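Local structure of KLLA0B12012p (Kluyveromyces lactis, 6Y3P) at residues L227-D233 against K390-K396; H216-T222 against E327-F333. The protein probably binds ATP as an ATP-grasp enzyme of the tubulin-tyrosine ligase family, this chain being the C-terminal domain of Pby1, a direct partner of the decapping enzyme Dcp2. All coordinates share one frame. Where two conformers were deposited one is given. Residues are numbered along the deposited sequence.

Contact 1: residues L227-D233 against K390-K396; sequences LQVFVYD and KFVEVLK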
loop_
_atom_site.group_PDB
_atom_site.type_symbol
_atom_site.label_atom_id
_atom_site.label_comp_id
_atom_site.label_asym_id
_atom_site.label_seq_id
_atom_site.Cartn_x
_atom_site.Cartn_y
_atom_site.Cartn_z
ATOM N N LEU A 227 17.015 7.054 6.670
ATOM C CA LEU A 227 15.652 6.573 6.504
ATOM C C LEU A 227 15.357 5.610 7.621
ATOM O O LEU A 227 16.151 4.704 7.885
ATOM C CB LEU A 227 15.473 5.843 5.150
ATOM C CG LEU A 227 14.113 5.126 4.900
ATOM C CD1 LEU A 227 13.028 6.114 4.448
ATOM C CD2 LEU A 227 14.262 4.039 3.859
ATOM N N GLN A 228 14.181 5.761 8.232
ATOM C CA GLN A 228 13.655 4.825 9.211
ATOM C C GLN A 228 12.295 4.404 8.736
ATOM O O GLN A 228 11.519 5.239 8.260
ATOM C CB GLN A 228 13.560 5.450 10.583
ATOM C CG GLN A 228 14.873 5.390 11.349
ATOM C CD GLN A 228 14.751 6.201 12.599
ATOM O OE1 GLN A 228 14.592 7.424 12.543
ATOM N NE2 GLN A 228 14.708 5.529 13.745
ATOM N N VAL A 229 12.018 3.098 8.804
ATOM C CA VAL A 229 10.740 2.536 8.371
ATOM C C VAL A 229 10.055 1.914 9.569
ATOM O O VAL A 229 10.647 1.093 10.264
ATOM C CB VAL A 229 10.825 1.569 7.168
ATOM C CG1 VAL A 229 9.416 1.218 6.674
ATOM C CG2 VAL A 229 11.667 2.152 6.027
ATOM N N PHE A 230 8.821 2.358 9.833
ATOM C CA PHE A 230 8.053 1.934 10.978
ATOM C C PHE A 230 6.744 1.334 10.542
ATOM O O PHE A 230 5.971 1.964 9.814
ATOM C CB PHE A 230 7.785 3.120 11.903
ATOM C CG PHE A 230 9.016 3.756 12.492
ATOM C CD1 PHE A 230 9.568 3.276 13.673
ATOM C CD2 PHE A 230 9.613 4.851 11.879
ATOM C CE1 PHE A 230 10.695 3.872 14.224
ATOM C CE2 PHE A 230 10.733 5.450 12.438
ATOM C CZ PHE A 230 11.273 4.952 13.602
ATOM N N VAL A 231 6.503 0.103 10.970
ATOM C CA VAL A 231 5.251 -0.583 10.687
ATOM C C VAL A 231 4.385 -0.487 11.944
ATOM O O VAL A 231 4.849 -0.730 13.054
ATOM C CB VAL A 231 5.490 -2.037 10.223
ATOM C CG1 VAL A 231 4.190 -2.821 10.143
ATOM C CG2 VAL A 231 6.222 -2.079 8.883
ATOM N N TYR A 232 3.144 -0.065 11.759
ATOM C CA TYR A 232 2.139 0.029 12.808
ATOM C C TYR A 232 1.447 -1.355 12.913
ATOM O O TYR A 232 0.798 -1.803 11.961
ATOM C CB TYR A 232 1.136 1.157 12.485
ATOM C CG TYR A 232 0.174 1.425 13.616
ATOM C CD1 TYR A 232 0.626 1.544 14.934
ATOM C CD2 TYR A 232 -1.183 1.578 13.377
ATOM C CE1 TYR A 232 -0.261 1.773 15.987
ATOM C CE2 TYR A 232 -2.078 1.820 14.420
ATOM C CZ TYR A 232 -1.610 1.919 15.722
ATOM O OH TYR A 232 -2.487 2.179 16.739
ATOM N N ASP A 233 1.649 -2.043 14.051
ATOM C CA ASP A 233 1.154 -3.405 14.296
ATOM C C ASP A 233 -0.347 -3.536 14.560
ATOM O O ASP A 233 -0.823 -4.659 14.635
ATOM C CB ASP A 233 1.944 -4.102 15.422
ATOM C CG ASP A 233 3.193 -4.803 14.912
ATOM O OD1 ASP A 233 3.404 -4.818 13.672
ATOM O OD2 ASP A 233 3.958 -5.335 15.747
ATOM N N LYS A 390 3.815 -0.800 19.588
ATOM C CA LYS A 390 3.151 -1.331 18.401
ATOM C C LYS A 390 3.628 -0.595 17.133
ATOM O O LYS A 390 3.172 -0.910 16.035
ATOM C CB LYS A 390 1.625 -1.337 18.567
ATOM C CG LYS A 390 1.199 -2.111 19.814
ATOM C CD LYS A 390 0.158 -3.157 19.537
ATOM C CE LYS A 390 -0.263 -3.829 20.817
ATOM N NZ LYS A 390 0.675 -4.921 21.189
ATOM N N PHE A 391 4.582 0.350 17.290
ATOM C CA PHE A 391 5.223 1.126 16.215
ATOM C C PHE A 391 6.637 0.565 16.106
ATOM O O PHE A 391 7.535 0.981 16.827
ATOM C CB PHE A 391 5.242 2.611 16.569
ATOM C CG PHE A 391 5.328 3.566 15.403
ATOM C CD1 PHE A 391 4.294 3.648 14.468
ATOM C CD2 PHE A 391 6.381 4.474 15.303
ATOM C CE1 PHE A 391 4.339 4.581 13.434
ATOM C CE2 PHE A 391 6.414 5.422 14.275
ATOM C CZ PHE A 391 5.400 5.461 13.343
ATOM N N VAL A 392 6.808 -0.420 15.239
ATOM C CA VAL A 392 8.049 -1.179 15.130
ATOM C C VAL A 392 8.967 -0.727 13.989
ATOM O O VAL A 392 8.553 -0.700 12.828
ATOM C CB VAL A 392 7.674 -2.684 15.025
ATOM C CG1 VAL A 392 8.912 -3.584 15.006
ATOM C CG2 VAL A 392 6.713 -3.089 16.148
ATOM N N GLU A 393 10.231 -0.439 14.322
ATOM C CA GLU A 393 11.243 -0.077 13.340
ATOM C C GLU A 393 11.713 -1.342 12.631
ATOM O O GLU A 393 12.341 -2.192 13.266
ATOM C CB GLU A 393 12.409 0.636 13.989
ATOM C CG GLU A 393 13.231 1.392 12.968
ATOM C CD GLU A 393 14.596 1.751 13.499
ATOM O OE1 GLU A 393 15.534 0.945 13.311
ATOM O OE2 GLU A 393 14.704 2.787 14.186
ATOM N N VAL A 394 11.398 -1.461 11.315
ATOM C CA VAL A 394 11.681 -2.651 10.506
ATOM C C VAL A 394 12.879 -2.461 9.572
ATOM O O VAL A 394 13.414 -3.438 9.042
ATOM C CB VAL A 394 10.418 -3.147 9.746
ATOM C CG1 VAL A 394 9.297 -3.477 10.714
ATOM C CG2 VAL A 394 9.943 -2.128 8.701
ATOM N N LEU A 395 13.287 -1.213 9.359
ATOM C CA LEU A 395 14.452 -0.876 8.537
ATOM C C LEU A 395 14.992 0.443 8.966
ATOM O O LEU A 395 14.218 1.357 9.259
ATOM C CB LEU A 395 14.116 -0.827 7.031
ATOM C CG LEU A 395 15.307 -0.639 6.070
ATOM C CD1 LEU A 395 16.184 -1.914 5.987
ATOM C CD2 LEU A 395 14.847 -0.188 4.690
ATOM N N LYS A 396 16.324 0.550 8.983
ATOM C CA LYS A 396 17.039 1.785 9.251
ATOM C C LYS A 396 18.213 1.865 8.305
ATOM O O LYS A 396 19.057 0.962 8.297
ATOM C CB LYS A 396 17.502 1.866 10.708
ATOM C CG LYS A 396 17.950 3.265 11.141
ATOM C CD LYS A 396 19.175 3.238 12.088
ATOM C CE LYS A 396 18.909 2.766 13.503
ATOM N NZ LYS A 396 18.050 3.706 14.275
#
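Phe230 and Phe391 form the apolar centre on one face of this two-stranded antiparallel pairing. Their planes lie 6° apart but are slid so far, with centroids 5.0 Å apart, that the rings barely overlap; instead Phe230 CB sits 3.7 Å from the centroid of the Phe391 ring, a CH-pi contact over its face. Phe391 and Tyr232 pack on helix 357-375. On the opposite face Val231 CG2 meets Val394 CG2 at 3.7 Å, while Val229 and Val231 pack on helix 290-313. Backbone bonds join Val231 and Val392 in both directions (Val231 N to Val392 O 2.9 Å, Val392 N to Val231 O 3.0 Å). Val229 instead divides its bonds, N to Leu395 O at 2.8 Å and O to Val394 N at 2.9 Å. At the polar edge Gln228 NE2 donates to Glu393 OE2 (2.8 Å), which Lys396 NZ also meets in a salt bridge at 3.5 Å. The one-residue register shift between Val229 and Phe230, with Val394 as the extra residue, defines a beta bulge where the C-terminal strand joins the ATP-grasp antiparallel sheet.

Contact 2: residues H216-T222 against E327-F333; sequences HIRCYVT and ETFGFDF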
loop_
_atom_site.group_PDB
_atom_site.type_symbol
_atom_site.label_atom_id
_atom_site.label_comp_id
_atom_site.label_asym_id
_atom_site.label_seq_id
_atom_site.Cartn_x
_atom_site.Cartn_y
_atom_site.Cartn_z
ATOM N N HIS A 216 -8.803 -8.044 2.888
ATOM C CA HIS A 216 -7.441 -7.617 2.681
ATOM C C HIS A 216 -7.019 -6.870 3.940
ATOM O O HIS A 216 -7.870 -6.495 4.773
ATOM C CB HIS A 216 -7.190 -6.874 1.352
ATOM C CG HIS A 216 -7.923 -5.583 1.176
ATOM N ND1 HIS A 216 -7.270 -4.366 1.283
ATOM C CD2 HIS A 216 -9.212 -5.361 0.833
ATOM C CE1 HIS A 216 -8.182 -3.447 1.003
ATOM N NE2 HIS A 216 -9.373 -3.995 0.757
ATOM N N ILE A 217 -5.701 -6.766 4.145
ATOM C CA ILE A 217 -5.112 -6.104 5.290
ATOM C C ILE A 217 -4.629 -4.720 4.841
ATOM O O ILE A 217 -3.930 -4.577 3.835
ATOM C CB ILE A 217 -3.976 -6.904 5.991
ATOM C CG1 ILE A 217 -4.492 -8.261 6.515
ATOM C CG2 ILE A 217 -3.359 -6.070 7.133
ATOM C CD1 ILE A 217 -3.444 -9.192 7.104
ATOM N N ARG A 218 -5.014 -3.707 5.596
ATOM C CA ARG A 218 -4.516 -2.355 5.425
ATOM C C ARG A 218 -3.522 -2.171 6.587
ATOM O O ARG A 218 -3.909 -2.178 7.761
ATOM C CB ARG A 218 -5.658 -1.316 5.483
ATOM C CG ARG A 218 -5.193 0.162 5.446
ATOM C CD ARG A 218 -4.268 0.421 4.273
ATOM N NE ARG A 218 -4.641 1.590 3.476
ATOM C CZ ARG A 218 -5.605 1.617 2.560
ATOM N NH1 ARG A 218 -5.839 2.725 1.869
ATOM N NH2 ARG A 218 -6.362 0.545 2.350
ATOM N N CYS A 219 -2.243 -2.049 6.245
ATOM C CA CYS A 219 -1.162 -1.846 7.194
ATOM C C CYS A 219 -0.601 -0.399 7.021
ATOM O O CYS A 219 -0.197 -0.029 5.912
ATOM C CB CYS A 219 -0.092 -2.914 6.960
ATOM S SG CYS A 219 1.377 -2.754 8.008
ATOM N N TYR A 220 -0.640 0.440 8.092
ATOM C CA TYR A 220 -0.048 1.789 8.007
ATOM C C TYR A 220 1.443 1.709 8.267
ATOM O O TYR A 220 1.871 1.149 9.272
ATOM C CB TYR A 220 -0.714 2.789 8.946
ATOM C CG TYR A 220 -2.182 2.942 8.631
ATOM C CD1 TYR A 220 -2.600 3.550 7.448
ATOM C CD2 TYR A 220 -3.156 2.433 9.487
ATOM C CE1 TYR A 220 -3.954 3.667 7.133
ATOM C CE2 TYR A 220 -4.516 2.552 9.188
ATOM C CZ TYR A 220 -4.909 3.186 8.015
ATOM O OH TYR A 220 -6.231 3.319 7.697
ATOM N N VAL A 221 2.226 2.216 7.326
ATOM C CA VAL A 221 3.673 2.185 7.350
ATOM C C VAL A 221 4.165 3.620 7.336
ATOM O O VAL A 221 3.800 4.367 6.437
ATOM C CB VAL A 221 4.212 1.372 6.153
ATOM C CG1 VAL A 221 5.744 1.375 6.127
ATOM C CG2 VAL A 221 3.677 -0.054 6.169
ATOM N N THR A 222 4.974 4.015 8.334
ATOM C CA THR A 222 5.507 5.372 8.403
ATOM C C THR A 222 6.981 5.367 8.104
ATOM O O THR A 222 7.747 4.665 8.751
ATOM C CB THR A 222 5.173 6.076 9.751
ATOM O OG1 THR A 222 3.784 5.960 10.023
ATOM C CG2 THR A 222 5.561 7.552 9.767
ATOM N N GLU A 327 6.313 10.192 6.097
ATOM C CA GLU A 327 5.105 9.873 5.362
ATOM C C GLU A 327 4.505 8.589 5.864
ATOM O O GLU A 327 5.231 7.619 6.043
ATOM C CB GLU A 327 5.334 9.814 3.830
ATOM C CG GLU A 327 4.016 9.780 3.061
ATOM C CD GLU A 327 4.034 9.985 1.560
ATOM O OE1 GLU A 327 5.083 10.415 1.033
ATOM O OE2 GLU A 327 2.995 9.715 0.911
ATOM N N THR A 328 3.172 8.560 6.042
ATOM C CA THR A 328 2.545 7.302 6.403
ATOM C C THR A 328 1.757 6.841 5.174
ATOM O O THR A 328 0.983 7.593 4.579
ATOM C CB THR A 328 1.839 7.268 7.766
ATOM O OG1 THR A 328 0.514 6.765 7.640
ATOM C CG2 THR A 328 1.882 8.560 8.513
ATOM N N PHE A 329 2.048 5.620 4.752
ATOM C CA PHE A 329 1.449 4.999 3.589
ATOM C C PHE A 329 0.516 3.882 4.056
ATOM O O PHE A 329 0.712 3.318 5.136
ATOM C CB PHE A 329 2.538 4.363 2.703
ATOM C CG PHE A 329 3.649 5.274 2.239
ATOM C CD1 PHE A 329 4.808 5.425 2.995
ATOM C CD2 PHE A 329 3.576 5.912 1.004
ATOM C CE1 PHE A 329 5.863 6.231 2.539
ATOM C CE2 PHE A 329 4.633 6.715 0.545
ATOM C CZ PHE A 329 5.763 6.875 1.320
ATOM N N GLY A 330 -0.452 3.557 3.194
ATOM C CA GLY A 330 -1.387 2.461 3.372
ATOM C C GLY A 330 -0.970 1.264 2.538
ATOM O O GLY A 330 -1.105 1.288 1.312
ATOM N N PHE A 331 -0.408 0.221 3.192
ATOM C CA PHE A 331 0.014 -0.990 2.499
ATOM C C PHE A 331 -1.118 -1.995 2.483
ATOM O O PHE A 331 -1.640 -2.353 3.534
ATOM C CB PHE A 331 1.271 -1.599 3.122
ATOM C CG PHE A 331 2.586 -1.037 2.652
ATOM C CD1 PHE A 331 2.876 0.316 2.799
ATOM C CD2 PHE A 331 3.598 -1.879 2.212
ATOM C CE1 PHE A 331 4.122 0.815 2.445
ATOM C CE2 PHE A 331 4.845 -1.375 1.853
ATOM C CZ PHE A 331 5.101 -0.031 1.973
ATOM N N ASP A 332 -1.507 -2.424 1.290
ATOM C CA ASP A 332 -2.572 -3.399 1.125
ATOM C C ASP A 332 -2.039 -4.760 0.742
ATOM O O ASP A 332 -1.386 -4.947 -0.306
ATOM C CB ASP A 332 -3.670 -2.902 0.173
ATOM C CG ASP A 332 -4.420 -1.723 0.782
ATOM O OD1 ASP A 332 -5.368 -1.961 1.576
ATOM O OD2 ASP A 332 -4.005 -0.572 0.540
ATOM N N PHE A 333 -2.289 -5.700 1.651
ATOM C CA PHE A 333 -1.921 -7.101 1.562
ATOM C C PHE A 333 -3.150 -8.014 1.475
ATOM O O PHE A 333 -4.135 -7.802 2.168
ATOM C CB PHE A 333 -1.141 -7.519 2.822
ATOM C CG PHE A 333 0.224 -6.919 2.987
ATOM C CD1 PHE A 333 1.337 -7.526 2.428
ATOM C CD2 PHE A 333 0.412 -5.790 3.773
ATOM C CE1 PHE A 333 2.617 -6.974 2.611
ATOM C CE2 PHE A 333 1.685 -5.227 3.925
ATOM C CZ PHE A 333 2.772 -5.821 3.338
#
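Six nearly straight main-chain hydrogen bonds satisfy the facing amides and carbonyls of three antiparallel pairs. Ile217 N donates to Phe333 O (2.7 Å) and Phe333 N to Ile217 O (3.0 Å); Cys219 N reaches Phe331 O (2.8 Å) and Phe331 N reaches Cys219 O (2.7 Å, at 165° the most bent of the six); Val221 N and Phe329 O are 2.9 Å apart, Phe329 N and Val221 O 2.7 Å. The intervening residues turn their amides outward: those of strand 215-224 bond to strand 228-239, as Arg218 does with Leu236. With 228-239 beyond one strand and 341-347 beyond the other, both lie inside the antiparallel sheet of the ATP-grasp fold, whose apolar face, carrying Cys219, Val221 and Phe331, lies against helix 290-313. There Val221 CG2 stands 3.9 Å from the Phe331 ring centroid, a CH-pi contact. The other face carries the charged pair. Arg218 NH2 forms a salt bridge with Asp332 OD1 at 2.8 Å, and the same oxygen accepts a weak bond from His216 ND1 (3.1 Å, 121°); Asp332 OD2 has a weak bond from Asn347. Gly330 lies close to the arginine, its CA 3.4 Å from Arg218 NE; an ideal CB would stand 2.3 Å from that nitrogen, a clash. Glu327, pointing away from the partner strand, is held by a salt bridge to Arg77 and by the amide of Tyr74.

In the fold
From the N terminus, the chain enters the sheet along 216-222, turns back within a few residues and runs out through 227-233. After helix 290-313 it returns as 327-333, closing contact 2 over 104 intervening residues; it then passes through strand 341-347 and helix 357-375 to 390-396, closing contact 1 over 156. The segments alternate, so the two loops cross rather than nest. Strands 215-224 and 228-239 are sheet neighbours, and probable hydrogen bonds from Thr222 N to Phe230 O (2.7 Å) and Tyr232 N to Tyr220 O (3.0 Å) link the contacts directly. With centres 12 Å apart, they set four strands in the order 326-335, 215-224, 228-239, 391-396, tying the chain's last strand to its buried middle.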